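Local atomic coordinates of alginate lyase AlgAT5 (Defluviitalea, PDB entry 5ZQI), a protein that cleaves alginate, probably by beta-elimination as in other members of polysaccharide lyase family 7. Residues T70-D75 and S90-V95; H94-G99 and E258-N263. All blocks are in the same frame, centred on the assembly; numbering follows the deposited sequence. Where two conformers were deposited one is given.

Interaction 1: T70-D75 and S90-V95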
ATOM      1  N   THR A  70       1.296   8.226   6.071  1.00  5.79           N
ATOM      2  CA  THR A  70       2.595   8.857   5.848  1.00  6.69           C
ATOM      3  C   THR A  70       2.594   9.573   4.500  1.00  7.69           C
ATOM      4  O   THR A  70       2.159   9.002   3.491  1.00  7.99           O
ATOM      5  CB  THR A  70       3.731   7.850   5.898  1.00  9.26           C
ATOM      6  OG1 THR A  70       3.690   7.170   7.166  1.00 11.28           O
ATOM      7  CG2 THR A  70       5.093   8.559   5.695  1.00  8.33           C
ATOM      8  N   LEU A  71       3.066  10.830   4.490  1.00  7.37           N
ATOM      9  CA  LEU A  71       3.102  11.681   3.313  1.00  7.31           C
ATOM     10  C   LEU A  71       4.451  11.668   2.619  1.00  7.03           C
ATOM     11  O   LEU A  71       5.472  11.258   3.183  1.00  7.63           O
ATOM     12  CB  LEU A  71       2.790  13.121   3.721  1.00  7.26           C
ATOM     13  CG  LEU A  71       1.374  13.423   4.214  1.00 10.15           C
ATOM     14  CD1 LEU A  71       1.301  14.825   4.836  1.00 12.22           C
ATOM     15  CD2 LEU A  71       0.344  13.273   3.137  1.00 15.91           C
ATOM     16  N   PRO A  72       4.474  12.127   1.333  1.00  7.56           N
ATOM     17  CA  PRO A  72       5.759  12.270   0.631  1.00  8.09           C
ATOM     18  C   PRO A  72       6.402  13.651   0.744  1.00 10.24           C
ATOM     19  O   PRO A  72       7.329  14.003  -0.003  1.00 10.64           O
ATOM     20  CB  PRO A  72       5.384  11.978  -0.827  1.00  8.74           C
ATOM     21  CG  PRO A  72       3.967  12.549  -0.907  1.00  8.85           C
ATOM     22  CD  PRO A  72       3.310  12.203   0.417  1.00  8.72           C
ATOM     23  N   ILE A  73       5.901  14.443   1.694  1.00  9.37           N
ATOM     24  CA  ILE A  73       6.356  15.813   1.924  1.00  9.64           C
ATOM     25  C   ILE A  73       6.489  16.025   3.426  1.00  9.91           C
ATOM     26  O   ILE A  73       6.178  15.140   4.219  1.00 10.18           O
ATOM     27  CB  ILE A  73       5.414  16.881   1.316  1.00 10.90           C
ATOM     28  CG1 ILE A  73       4.022  16.688   1.895  1.00 10.39           C
ATOM     29  CG2 ILE A  73       5.431  16.787  -0.208  1.00 13.95           C
ATOM     30  CD1 ILE A  73       3.070  17.870   1.591  1.00 14.19           C
ATOM     31  N   ASN A  74       6.959  17.227   3.809  1.00 11.77           N
ATOM     32  CA  ASN A  74       7.008  17.634   5.217  1.00 11.92           C
ATOM     33  C   ASN A  74       7.789  16.640   6.070  1.00 13.16           C
ATOM     34  O   ASN A  74       7.393  16.318   7.196  1.00 13.19           O
ATOM     35  CB  ASN A  74       5.598  17.839   5.765  1.00 12.63           C
ATOM     36  CG  ASN A  74       4.809  18.886   4.982  1.00 13.18           C
ATOM     37  OD1 ASN A  74       5.372  19.765   4.327  1.00 18.54           O
ATOM     38  ND2 ASN A  74       3.499  18.767   5.025  1.00 14.78           N
ATOM     39  N   ASP A  75       8.942  16.205   5.570  1.00 12.72           N
ATOM     40  CA  ASP A  75       9.786  15.245   6.279  1.00 13.50           C
ATOM     41  C   ASP A  75       9.044  13.934   6.530  1.00 15.56           C
ATOM     42  O   ASP A  75       9.184  13.309   7.573  1.00 14.27           O
ATOM     43  CB  ASP A  75      10.319  15.859   7.573  1.00 15.29           C
ATOM     44  CG  ASP A  75      11.173  17.090   7.308  1.00 25.52           C
ATOM     45  OD1 ASP A  75      12.009  17.037   6.369  1.00 24.07           O
ATOM     46  OD2 ASP A  75      11.006  18.114   8.015  1.00 30.19           O
ATOM     47  N   SER A  90      -4.507  18.178  -1.831  1.00 10.69           N
ATOM     48  CA  SER A  90      -5.018  18.310  -3.199  1.00 11.15           C
ATOM     49  C   SER A  90      -4.154  17.586  -4.228  1.00 10.97           C
ATOM     50  O   SER A  90      -4.649  17.245  -5.305  1.00 11.80           O
ATOM     51  CB  SER A  90      -5.130  19.786  -3.545  1.00 13.74           C
ATOM     52  OG  SER A  90      -3.848  20.353  -3.624  1.00 19.09           O
ATOM     53  N   GLU A  91      -2.864  17.404  -3.954  0.62 10.36           N
ATOM     54  CA  GLU A  91      -2.008  16.668  -4.883  0.62 10.37           C
ATOM     55  C   GLU A  91      -1.764  15.219  -4.489  0.62 10.91           C
ATOM     56  O   GLU A  91      -1.714  14.342  -5.365  0.62 12.88           O
ATOM     57  CB  GLU A  91      -0.649  17.358  -5.021  0.62 12.59           C
ATOM     58  CG  GLU A  91       0.239  16.743  -6.111  0.62 15.93           C
ATOM     59  CD  GLU A  91       1.438  17.583  -6.451  0.62 18.74           C
ATOM     60  OE1 GLU A  91       1.652  18.627  -5.800  0.62 17.89           O
ATOM     61  OE2 GLU A  91       2.172  17.193  -7.389  0.62 18.14           O
ATOM     62  N   TYR A  92      -1.583  14.933  -3.204  1.00  8.41           N
ATOM     63  CA  TYR A  92      -1.076  13.626  -2.800  1.00  7.72           C
ATOM     64  C   TYR A  92      -2.096  12.671  -2.216  1.00  7.77           C
ATOM     65  O   TYR A  92      -1.849  11.454  -2.278  1.00  8.12           O
ATOM     66  CB  TYR A  92       0.088  13.799  -1.784  1.00  7.97           C
ATOM     67  CG  TYR A  92       1.224  14.627  -2.344  1.00  9.13           C
ATOM     68  CD1 TYR A  92       1.902  14.228  -3.484  1.00 12.15           C
ATOM     69  CD2 TYR A  92       1.583  15.823  -1.766  1.00  9.08           C
ATOM     70  CE1 TYR A  92       2.924  14.984  -4.002  1.00 12.11           C
ATOM     71  CE2 TYR A  92       2.570  16.611  -2.301  1.00 12.10           C
ATOM     72  CZ  TYR A  92       3.232  16.198  -3.405  1.00 10.85           C
ATOM     73  OH  TYR A  92       4.242  16.990  -3.893  1.00 15.52           O
ATOM     74  N   PHE A  93      -3.231  13.161  -1.700  1.00  7.42           N
ATOM     75  CA  PHE A  93      -4.159  12.302  -0.933  1.00  8.32           C
ATOM     76  C   PHE A  93      -5.555  12.924  -0.952  1.00  7.12           C
ATOM     77  O   PHE A  93      -5.872  13.784  -0.133  1.00  7.79           O
ATOM     78  CB  PHE A  93      -3.649  12.112   0.486  1.00  6.06           C
ATOM     79  CG  PHE A  93      -4.542  11.280   1.394  1.00  6.55           C
ATOM     80  CD1 PHE A  93      -4.595   9.908   1.257  1.00  6.44           C
ATOM     81  CD2 PHE A  93      -5.297  11.877   2.398  1.00  6.61           C
ATOM     82  CE1 PHE A  93      -5.371   9.157   2.114  1.00  8.47           C
ATOM     83  CE2 PHE A  93      -6.077  11.139   3.243  1.00  6.58           C
ATOM     84  CZ  PHE A  93      -6.106   9.749   3.109  1.00  7.48           C
ATOM     85  N   HIS A  94      -6.335  12.521  -1.913  1.00  6.48           N
ATOM     86  CA  HIS A  94      -7.619  13.157  -2.163  1.00  6.90           C
ATOM     87  C   HIS A  94      -8.567  12.299  -2.939  1.00  9.38           C
ATOM     88  O   HIS A  94      -8.201  11.388  -3.495  1.00  8.20           O
ATOM     89  CB  HIS A  94      -7.351  14.492  -2.928  1.00  8.84           C
ATOM     90  CG  HIS A  94      -6.839  14.336  -4.290  1.00  9.44           C
ATOM     91  ND1 HIS A  94      -5.519  14.244  -4.570  1.00 14.84           N
ATOM     92  CD2 HIS A  94      -7.466  14.171  -5.455  1.00 11.00           C
ATOM     93  CE1 HIS A  94      -5.360  14.059  -5.858  1.00 18.13           C
ATOM     94  NE2 HIS A  94      -6.524  14.009  -6.417  1.00 17.63           N
ATOM     95  N   VAL A  95      -9.838  12.704  -2.927  1.00  8.19           N
ATOM     96  CA  VAL A  95     -10.835  11.955  -3.686  1.00 10.88           C
ATOM     97  C   VAL A  95     -10.728  12.303  -5.168  1.00  9.29           C
ATOM     98  O   VAL A  95     -10.528  13.471  -5.546  1.00 13.16           O
ATOM     99  CB  VAL A  95     -12.252  12.228  -3.149  1.00 12.63           C
ATOM    100  CG1 VAL A  95     -13.321  11.465  -3.946  1.00 12.62           C
ATOM    101  CG2 VAL A  95     -12.320  11.859  -1.658  1.00 12.21           C
TER
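Y92 packs its ring against P72 and I73, and all the touching atoms are carbons or the tyrosine oxygen. The tyrosine can be followed outward. Its CB lies 4.2 Å from P72 CG, at the margin of contact. CG of the ring comes closer, 3.7 Å from the same proline carbon, and CD1 is equally near. CD2 and CE1 also lie within contact distance of P72 CG. One proline carbon thus touches four of the six ring atoms. This is a CH-pi contact: P72 CG stands 3.9 Å from the centroid of the Y92 ring, 20° off the ring normal. It sits over one face, displaced toward the rim.

Farther out the partner changes to I73. Its CG2 is 3.5 Å from Y92 CE2, and its CD1 adds a looser touch at the same atom. CZ and OH of Y92 each lie 3.9 Å from I73 CG2. The isoleucine side chain crosses the tyrosine obliquely. With CG beside the backbone N and anti to the carbonyl carbon (chi1 -58°), the Y92 ring is carried toward P72 and I73.

The backbone N atoms of E91 and Y92 bond to H89 ND1. H89 and H107 also bring their rings to that of Y92.

The contact joins the loop after strand 67-70 of one sheet to the residue leading into edge strand 93-95 of the other. P72, in that loop, rests on C121 of strand 120-127, in the same sheet as strand 67-70. Y92 bonds through its backbone to K105 of strand 102-107, the neighbour of strand 93-95. The next residue, F93, touches P58 of helix 58-61.

Interaction 2: H94-G99 and E258-N263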
ATOM      1  N   HIS A  94      -6.335  12.521  -1.913  1.00  6.48           N
ATOM      2  CA  HIS A  94      -7.619  13.157  -2.163  1.00  6.90           C
ATOM      3  C   HIS A  94      -8.567  12.299  -2.939  1.00  9.38           C
ATOM      4  O   HIS A  94      -8.201  11.388  -3.495  1.00  8.20           O
ATOM      5  CB  HIS A  94      -7.351  14.492  -2.928  1.00  8.84           C
ATOM      6  CG  HIS A  94      -6.839  14.336  -4.290  1.00  9.44           C
ATOM      7  ND1 HIS A  94      -5.519  14.244  -4.570  1.00 14.84           N
ATOM      8  CD2 HIS A  94      -7.466  14.171  -5.455  1.00 11.00           C
ATOM      9  CE1 HIS A  94      -5.360  14.059  -5.858  1.00 18.13           C
ATOM     10  NE2 HIS A  94      -6.524  14.009  -6.417  1.00 17.63           N
ATOM     11  N   VAL A  95      -9.838  12.704  -2.927  1.00  8.19           N
ATOM     12  CA  VAL A  95     -10.835  11.955  -3.686  1.00 10.88           C
ATOM     13  C   VAL A  95     -10.728  12.303  -5.168  1.00  9.29           C
ATOM     14  O   VAL A  95     -10.528  13.471  -5.546  1.00 13.16           O
ATOM     15  CB  VAL A  95     -12.252  12.228  -3.149  1.00 12.63           C
ATOM     16  CG1 VAL A  95     -13.321  11.465  -3.946  1.00 12.62           C
ATOM     17  CG2 VAL A  95     -12.320  11.859  -1.658  1.00 12.21           C
ATOM     18  N   ASN A  96     -10.890  11.289  -6.020  1.00  9.55           N
ATOM     19  CA  ASN A  96     -10.786  11.506  -7.449  1.00 11.18           C
ATOM     20  C   ASN A  96     -11.977  12.327  -7.967  1.00 12.03           C
ATOM     21  O   ASN A  96     -12.949  12.612  -7.255  1.00 12.65           O
ATOM     22  CB  ASN A  96     -10.669  10.171  -8.193  1.00 12.13           C
ATOM     23  CG  ASN A  96     -11.900   9.260  -8.039  1.00 11.88           C
ATOM     24  OD1 ASN A  96     -12.908   9.614  -7.444  1.00 12.45           O
ATOM     25  ND2 ASN A  96     -11.820   8.084  -8.628  1.00 13.38           N
ATOM     26  N   ASP A  97     -11.876  12.738  -9.232  1.00 15.29           N
ATOM     27  CA  ASP A  97     -12.925  13.571  -9.823  1.00 18.32           C
ATOM     28  C   ASP A  97     -14.277  12.857  -9.839  1.00 17.55           C
ATOM     29  O   ASP A  97     -15.326  13.489  -9.653  1.00 23.24           O
ATOM     30  CB  ASP A  97     -12.536  13.970 -11.246  1.00 27.99           C
ATOM     31  CG  ASP A  97     -11.383  14.947 -11.284  1.00 40.28           C
ATOM     32  OD1 ASP A  97     -11.096  15.573 -10.243  1.00 38.47           O
ATOM     33  OD2 ASP A  97     -10.768  15.099 -12.363  1.00 46.73           O
ATOM     34  N   ASP A  98     -14.267  11.535 -10.032  1.00 15.46           N
ATOM     35  CA  ASP A  98     -15.511  10.785 -10.077  1.00 16.46           C
ATOM     36  C   ASP A  98     -16.177  10.665  -8.717  1.00 17.06           C
ATOM     37  O   ASP A  98     -17.351  10.293  -8.644  1.00 19.65           O
ATOM     38  CB  ASP A  98     -15.274   9.377 -10.626  1.00 23.04           C
ATOM     39  CG  ASP A  98     -14.961   9.378 -12.092  1.00 33.82           C
ATOM     40  OD1 ASP A  98     -15.351  10.356 -12.758  1.00 28.75           O
ATOM     41  OD2 ASP A  98     -14.331   8.409 -12.570  1.00 36.45           O
ATOM     42  N   GLY A  99     -15.449  10.956  -7.645  1.00 15.31           N
ATOM     43  CA  GLY A  99     -16.007  10.867  -6.311  1.00 14.47           C
ATOM     44  C   GLY A  99     -16.183   9.460  -5.789  1.00 13.66           C
ATOM     45  O   GLY A  99     -17.069   9.233  -4.961  1.00 18.54           O
ATOM     46  N   GLU A 258       1.265   6.736  -8.877  1.00  7.43           N
ATOM     47  CA  GLU A 258      -0.070   7.101  -8.435  1.00  7.39           C
ATOM     48  C   GLU A 258      -0.996   5.901  -8.570  1.00  7.65           C
ATOM     49  O   GLU A 258      -0.918   5.143  -9.546  1.00  8.28           O
ATOM     50  CB  GLU A 258      -0.611   8.287  -9.226  1.00  8.92           C
ATOM     51  CG  GLU A 258      -1.949   8.834  -8.709  1.00  9.15           C
ATOM     52  CD  GLU A 258      -2.308  10.117  -9.414  1.00 15.67           C
ATOM     53  OE1 GLU A 258      -3.105  10.044 -10.383  1.00 26.73           O
ATOM     54  OE2 GLU A 258      -1.802  11.205  -9.036  1.00 18.99           O
ATOM     55  N   ASN A 259      -1.895   5.758  -7.590  1.00  7.26           N
ATOM     56  CA  ASN A 259      -2.967   4.772  -7.660  1.00  7.74           C
ATOM     57  C   ASN A 259      -4.242   5.339  -7.041  1.00  8.28           C
ATOM     58  O   ASN A 259      -4.250   6.393  -6.402  1.00 10.19           O
ATOM     59  CB  ASN A 259      -2.545   3.439  -7.004  1.00 10.99           C
ATOM     60  CG  ASN A 259      -2.381   3.530  -5.498  1.00  8.38           C
ATOM     61  OD1 ASN A 259      -1.979   4.537  -4.947  1.00 10.33           O
ATOM     62  ND2 ASN A 259      -2.731   2.449  -4.816  1.00 10.74           N
ATOM     63  N   GLU A 260      -5.347   4.643  -7.279  1.00  7.60           N
ATOM     64  CA  GLU A 260      -6.666   5.022  -6.789  1.00  8.06           C
ATOM     65  C   GLU A 260      -7.256   3.794  -6.108  1.00  8.72           C
ATOM     66  O   GLU A 260      -7.332   2.722  -6.723  1.00  9.07           O
ATOM     67  CB  GLU A 260      -7.565   5.511  -7.927  1.00 10.50           C
ATOM     68  CG  GLU A 260      -7.016   6.729  -8.649  1.00 10.17           C
ATOM     69  CD  GLU A 260      -7.987   7.401  -9.605  1.00 12.28           C
ATOM     70  OE1 GLU A 260      -9.212   7.100  -9.541  1.00 14.88           O
ATOM     71  OE2 GLU A 260      -7.518   8.227 -10.411  1.00 18.06           O
ATOM     72  N   ILE A 261      -7.632   3.940  -4.838  1.00  7.70           N
ATOM     73  CA  ILE A 261      -8.222   2.853  -4.048  1.00  8.12           C
ATOM     74  C   ILE A 261      -9.722   3.125  -3.923  1.00  7.65           C
ATOM     75  O   ILE A 261     -10.139   4.147  -3.360  1.00  8.13           O
ATOM     76  CB  ILE A 261      -7.565   2.696  -2.654  1.00  7.74           C
ATOM     77  CG1 ILE A 261      -6.074   2.417  -2.838  1.00  7.21           C
ATOM     78  CG2 ILE A 261      -8.310   1.627  -1.838  1.00  6.39           C
ATOM     79  CD1 ILE A 261      -5.325   2.102  -1.520  1.00  8.79           C
ATOM     80  N   TYR A 262     -10.524   2.173  -4.386  1.00  8.17           N
ATOM     81  CA  TYR A 262     -11.983   2.223  -4.346  1.00  9.15           C
ATOM     82  C   TYR A 262     -12.569   1.611  -3.087  1.00  8.77           C
ATOM     83  O   TYR A 262     -13.557   2.136  -2.554  1.00 10.74           O
ATOM     84  CB  TYR A 262     -12.539   1.471  -5.565  1.00 10.23           C
ATOM     85  CG  TYR A 262     -12.364   2.176  -6.871  1.00 11.17           C
ATOM     86  CD1 TYR A 262     -11.160   2.133  -7.546  1.00 15.29           C
ATOM     87  CD2 TYR A 262     -13.405   2.915  -7.425  1.00 12.73           C
ATOM     88  CE1 TYR A 262     -11.004   2.830  -8.660  1.00 17.33           C
ATOM     89  CE2 TYR A 262     -13.260   3.580  -8.604  1.00 15.47           C
ATOM     90  CZ  TYR A 262     -12.079   3.583  -9.191  1.00 16.60           C
ATOM     91  OH  TYR A 262     -11.908   4.230 -10.442  1.00 21.06           O
ATOM     92  N   ASN A 263     -11.967   0.528  -2.593  1.00  9.25           N
ATOM     93  CA  ASN A 263     -12.418  -0.159  -1.397  1.00  8.61           C
ATOM     94  C   ASN A 263     -11.190  -0.733  -0.710  1.00  9.48           C
ATOM     95  O   ASN A 263     -10.214  -1.108  -1.364  1.00  8.19           O
ATOM     96  CB  ASN A 263     -13.431  -1.289  -1.716  1.00  9.89           C
ATOM     97  CG  ASN A 263     -14.726  -0.779  -2.355  1.00 11.47           C
ATOM     98  OD1 ASN A 263     -15.614  -0.224  -1.690  1.00 14.45           O
ATOM     99  ND2 ASN A 263     -14.833  -0.960  -3.661  1.00 14.61           N
TER
HETATM  100  O   HOH W   1     -13.774   6.214 -10.817  1.00 19.89           O
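N96 and E260 meet side chain to side chain at one margin of the seven-stranded sheet of the beta-sandwich. N96 opens a type I beta turn, N96 to G99, on the way from edge strand 93-95 to strand 102-107. The bond links this turn to the strand of E260, 256-269, which lies beyond strand 102-107.

N96 ND2 donates to E260 OE1 at 2.9 Å, with a fairly straight N-H...O angle of 163°. The acceptor lies close to the amide plane of N96. The carboxylate is met differently: the donor comes from above its plane, and the two flat groups are turned 77° apart. E260 CG lies beside the backbone N (chi1 -60°), and the chain then runs extended to reach the turn. The amide rotation is probably fixed from its other end, where N96 OD1 takes hydrogen bonds from D100 N and A101 N. With alanine in place of E260, this N96 N-H would probably lose its carboxylate mate and the turn its direct tie to strand 256-269.

Y262 adds a looser approach to N96. Its OH is bonded to K150 NZ, and it also donates to a water at 2.7 Å, which in turn donates to D98 OD2.

How the interactions relate
From the N terminus, the chain leaves strand 67-70 and enters the loop T70-D75. Interaction 1 closes a short loop here, as only 14 residues separate this segment from S90-V95. The chain then runs straight on into interaction 2, which shares H94 and V95 with it. That second contact closes a much longer loop, with 158 residues between its segments. The two loops follow one another, overlapping at the shared residues; neither nests inside the other. Interaction 1 ties the loop after strand 67-70 to the start of the edge strand of the seven-stranded sheet. Interaction 2 stays within that sheet, linking its edge to the late strand 256-269. Their centres lie about 13 Å apart.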